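Side-chain contacts in D-alanyl-D-alanine carboxypeptidase (Streptococcus pneumoniae R6, PDB 1XP4), which probably trims the terminal D-alanine from peptidoglycan precursor peptides, as a serine-type D-Ala-D-Ala carboxypeptidase of the S11 family that takes part in cell-wall synthesis: residues A129-L132 against E133-I136; V173-V176 against A177-I181. All coordinates share one frame; numbering follows the deposited sequence.

Contact 1: A129-L132 against E133-I136; sequences AKLL and EWGI
K130 lies over one face of the indole of W134, four residues on and just past helix 120-133, and this is the tightly packed part of the contact. Its CG stands 3.5 Å from the centroid of the six-membered ring of W134, close to the ring normal, a CH-pi contact; CD follows over the same face toward the rim, beside CE2 and CZ2. CG leaves K130 anti to the backbone N (chi1 180°), and bends at chi2 and chi3 fold the aliphatic chain across the indole. L131 meets the same ring obliquely, with CD2 3.8 Å from W134 CE3, and the same methyl reaches I136 CD1 at 4.0 Å. Y49 of helix 44-57 packs edge-to-face with W134, while V176 and I175 of helix 170-183 lie against L131 and I136.

The charged ends make a looser side. K130 NZ forms a salt bridge with OE1 of E133, an exposed residue, at 3.3 Å, its hydrogen bond weak, but E53 is its stronger partner. A water accepts from K130 NZ at 3.0 Å and, weakly, from W134 NE1, so that the ammonium and, loosely, the indole N-H share one water. L132 is also exposed; its CD2 runs out to 3.6 Å from I136 O.

The backbone closes the helix in the same residues. W134 N still bonds to K130 O, but I136 N reaches back to L131 O at 3.0 Å and G135 N to L132 O at 3.2 Å, the latter from well above the carbonyl plane. G135 has positive phi (86°), at which a side chain would press on the preceding carbonyl O. Positive phi and paired backward bonds define a Schellman motif, here ending helix 120-133.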
# COMPACT_ATOMS: atom_id res chain seq x y z
N ALA A 129 -13.29 -11.41 -0.57
CA ALA A 129 -13.94 -10.95 0.64
C ALA A 129 -13.20 -9.77 1.22
O ALA A 129 -13.81 -8.76 1.59
CB ALA A 129 -14.01 -12.07 1.65
N LYS A 130 -11.88 -9.91 1.31
CA LYS A 130 -11.03 -8.86 1.85
C LYS A 130 -11.22 -7.55 1.09
O LYS A 130 -11.32 -6.48 1.69
CB LYS A 130 -9.56 -9.29 1.78
CG LYS A 130 -8.59 -8.26 2.32
CD LYS A 130 -8.90 -7.86 3.76
CE LYS A 130 -8.67 -9.00 4.76
NZ LYS A 130 -8.81 -8.53 6.17
N LEU A 131 -11.28 -7.61 -0.24
CA LEU A 131 -11.48 -6.40 -1.01
C LEU A 131 -12.82 -5.75 -0.65
O LEU A 131 -12.90 -4.53 -0.54
CB LEU A 131 -11.42 -6.70 -2.51
CG LEU A 131 -10.05 -7.08 -3.11
CD1 LEU A 131 -10.18 -7.23 -4.62
CD2 LEU A 131 -9.02 -6.02 -2.79
N LEU A 132 -13.85 -6.56 -0.45
CA LEU A 132 -15.17 -6.02 -0.10
C LEU A 132 -15.13 -5.32 1.25
O LEU A 132 -15.86 -4.37 1.48
CB LEU A 132 -16.22 -7.12 -0.10
CG LEU A 132 -16.59 -7.65 -1.48
CD1 LEU A 132 -17.58 -8.78 -1.36
CD2 LEU A 132 -17.17 -6.51 -2.31
N GLU A 133 -14.28 -5.82 2.14
CA GLU A 133 -14.12 -5.23 3.46
C GLU A 133 -13.58 -3.82 3.29
O GLU A 133 -14.05 -2.87 3.90
CB GLU A 133 -13.10 -6.02 4.27
CG GLU A 133 -13.67 -6.94 5.30
CD GLU A 133 -12.57 -7.59 6.10
OE1 GLU A 133 -11.67 -6.86 6.57
OE2 GLU A 133 -12.60 -8.83 6.26
N TRP A 134 -12.57 -3.71 2.44
CA TRP A 134 -11.92 -2.44 2.17
C TRP A 134 -12.77 -1.47 1.36
O TRP A 134 -12.33 -0.36 1.06
CB TRP A 134 -10.60 -2.70 1.46
CG TRP A 134 -9.59 -3.43 2.31
CD1 TRP A 134 -9.49 -3.39 3.67
CD2 TRP A 134 -8.49 -4.22 1.84
NE1 TRP A 134 -8.38 -4.10 4.08
CE2 TRP A 134 -7.75 -4.62 2.99
CE3 TRP A 134 -8.04 -4.62 0.58
CZ2 TRP A 134 -6.59 -5.41 2.90
CZ3 TRP A 134 -6.89 -5.40 0.49
CH2 TRP A 134 -6.18 -5.78 1.64
N GLY A 135 -13.99 -1.86 1.01
CA GLY A 135 -14.83 -0.96 0.25
C GLY A 135 -14.61 -1.01 -1.24
O GLY A 135 -15.14 -0.17 -1.98
N ILE A 136 -13.83 -1.97 -1.71
CA ILE A 136 -13.58 -2.10 -3.13
C ILE A 136 -14.59 -3.12 -3.64
O ILE A 136 -14.51 -4.29 -3.30
CB ILE A 136 -12.15 -2.61 -3.41
CG1 ILE A 136 -11.14 -1.61 -2.85
CG2 ILE A 136 -11.95 -2.82 -4.91
CD1 ILE A 136 -9.72 -2.08 -2.91
O HOH W 1 -8.65 -5.69 7.19

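Contact 2: V173-V176 against A177-I181; sequences VAIV and ARNLI
I175 and N179, one helical turn apart, run side by side and point the same way, and theirs is the closest meeting of side chains between 173-176 and 177-181. The CG2 methyl of I175 lies 3.4 Å from N179 ND2, a packing contact. With CG beside its own backbone N (chi1 -66°), N179 folds its amide back along the helix, bringing CG to 3.3 Å from I175 O; ND2 is also near that oxygen, but at an angle too poor for a hydrogen bond.

Backbone hydrogen bonds tie each turn to the next. A177 N donates to V173 O at 2.8 Å, R178 N to A174 O, N179 N to I175 O at 2.8 Å, and L180 N to V176 O at 2.9 Å. All four are short i to i+4 bonds, and the N-H of A177 and of N179 aims almost straight at its acceptor (176° and 175°), as in a regular alpha-helix.

The remaining van der Waals contacts between the segments are mostly of CB atoms with carbonyl oxygens of the preceding turn: A177 CB sits 3.5 Å from V173 O, and R178 CB touches A174 O at 3.3 Å. Most larger groups meet other elements. The charged end of R178, its chain straight from CG to NE, extends to the backbone of 22-23, where A22 O accepts from NE and N23 O from NH2.

Helix 170-183 is thus packed on several sides. V173, A177 and I181 rest on strands 234-241 and 244-253 of the five-stranded antiparallel sheet, V176 and L180 meet L45 of helix 44-57, and N179 touches W134 in the loop after helix 120-133.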
# COMPACT_ATOMS: atom_id res chain seq x y z
N VAL A 173 -6.14 -0.04 -6.29
CA VAL A 173 -4.77 -0.46 -5.97
C VAL A 173 -4.19 0.40 -4.85
O VAL A 173 -3.56 -0.12 -3.93
CB VAL A 173 -3.86 -0.39 -7.20
CG1 VAL A 173 -2.47 -0.83 -6.83
CG2 VAL A 173 -4.41 -1.28 -8.29
N ALA A 174 -4.40 1.71 -4.95
CA ALA A 174 -3.90 2.64 -3.94
C ALA A 174 -4.40 2.19 -2.57
O ALA A 174 -3.63 2.10 -1.61
CB ALA A 174 -4.41 4.04 -4.23
N ILE A 175 -5.69 1.90 -2.48
CA ILE A 175 -6.28 1.46 -1.22
C ILE A 175 -5.52 0.21 -0.73
O ILE A 175 -5.05 0.17 0.40
CB ILE A 175 -7.79 1.17 -1.42
CG1 ILE A 175 -8.54 2.50 -1.61
CG2 ILE A 175 -8.34 0.37 -0.23
CD1 ILE A 175 -10.05 2.40 -1.93
N VAL A 176 -5.39 -0.79 -1.59
CA VAL A 176 -4.68 -2.01 -1.25
C VAL A 176 -3.27 -1.71 -0.73
O VAL A 176 -2.88 -2.12 0.37
CB VAL A 176 -4.56 -2.93 -2.48
CG1 VAL A 176 -3.63 -4.11 -2.18
CG2 VAL A 176 -5.96 -3.43 -2.89
N ALA A 177 -2.50 -0.99 -1.52
CA ALA A 177 -1.14 -0.64 -1.12
C ALA A 177 -1.17 0.07 0.24
O ALA A 177 -0.39 -0.25 1.14
CB ALA A 177 -0.50 0.25 -2.17
N ARG A 178 -2.08 1.04 0.40
CA ARG A 178 -2.14 1.76 1.66
C ARG A 178 -2.45 0.85 2.84
O ARG A 178 -1.74 0.88 3.85
CB ARG A 178 -3.18 2.87 1.59
CG ARG A 178 -3.15 3.76 2.82
CD ARG A 178 -4.31 4.75 2.84
NE ARG A 178 -4.30 5.55 4.06
CZ ARG A 178 -5.35 5.70 4.87
NH1 ARG A 178 -6.50 5.12 4.58
NH2 ARG A 178 -5.23 6.41 5.98
N ASN A 179 -3.49 0.03 2.72
CA ASN A 179 -3.85 -0.86 3.82
C ASN A 179 -2.71 -1.80 4.18
O ASN A 179 -2.48 -2.08 5.36
CB ASN A 179 -5.09 -1.66 3.46
CG ASN A 179 -6.31 -0.79 3.34
OD1 ASN A 179 -6.38 0.27 3.96
ND2 ASN A 179 -7.29 -1.23 2.55
N LEU A 180 -2.00 -2.28 3.17
CA LEU A 180 -0.88 -3.18 3.41
C LEU A 180 0.24 -2.47 4.18
O LEU A 180 0.66 -2.93 5.24
CB LEU A 180 -0.35 -3.74 2.09
CG LEU A 180 0.91 -4.61 2.23
CD1 LEU A 180 0.64 -5.76 3.17
CD2 LEU A 180 1.32 -5.13 0.87
N ILE A 181 0.73 -1.35 3.64
CA ILE A 181 1.82 -0.61 4.27
C ILE A 181 1.49 -0.12 5.68
O ILE A 181 2.32 -0.19 6.59
CB ILE A 181 2.23 0.60 3.42
CG1 ILE A 181 2.87 0.13 2.12
CG2 ILE A 181 3.21 1.48 4.19
CD1 ILE A 181 3.23 1.27 1.18

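Overall arrangement
Contact 1 is partly buried at the end of helix 120-133, whereas contact 2 lies near the centre of the chain, within helix 170-183. The two touch directly: N179 ND2 comes 3.2 Å from W134 CG, and I136 CD1 and L131 CD2 pack on V176 CG2. Both also adjoin helix 44-57, which carries the predicted proton acceptor K44. Their chemistry follows their place. Contact 1 mixes an aromatic face, a salt bridge and water with the irregular bonds of a helix end; contact 2 has regular helical bonding and mainly apolar side chains turned toward sheet and helix, its arginine being held by backbone carbonyls elsewhere.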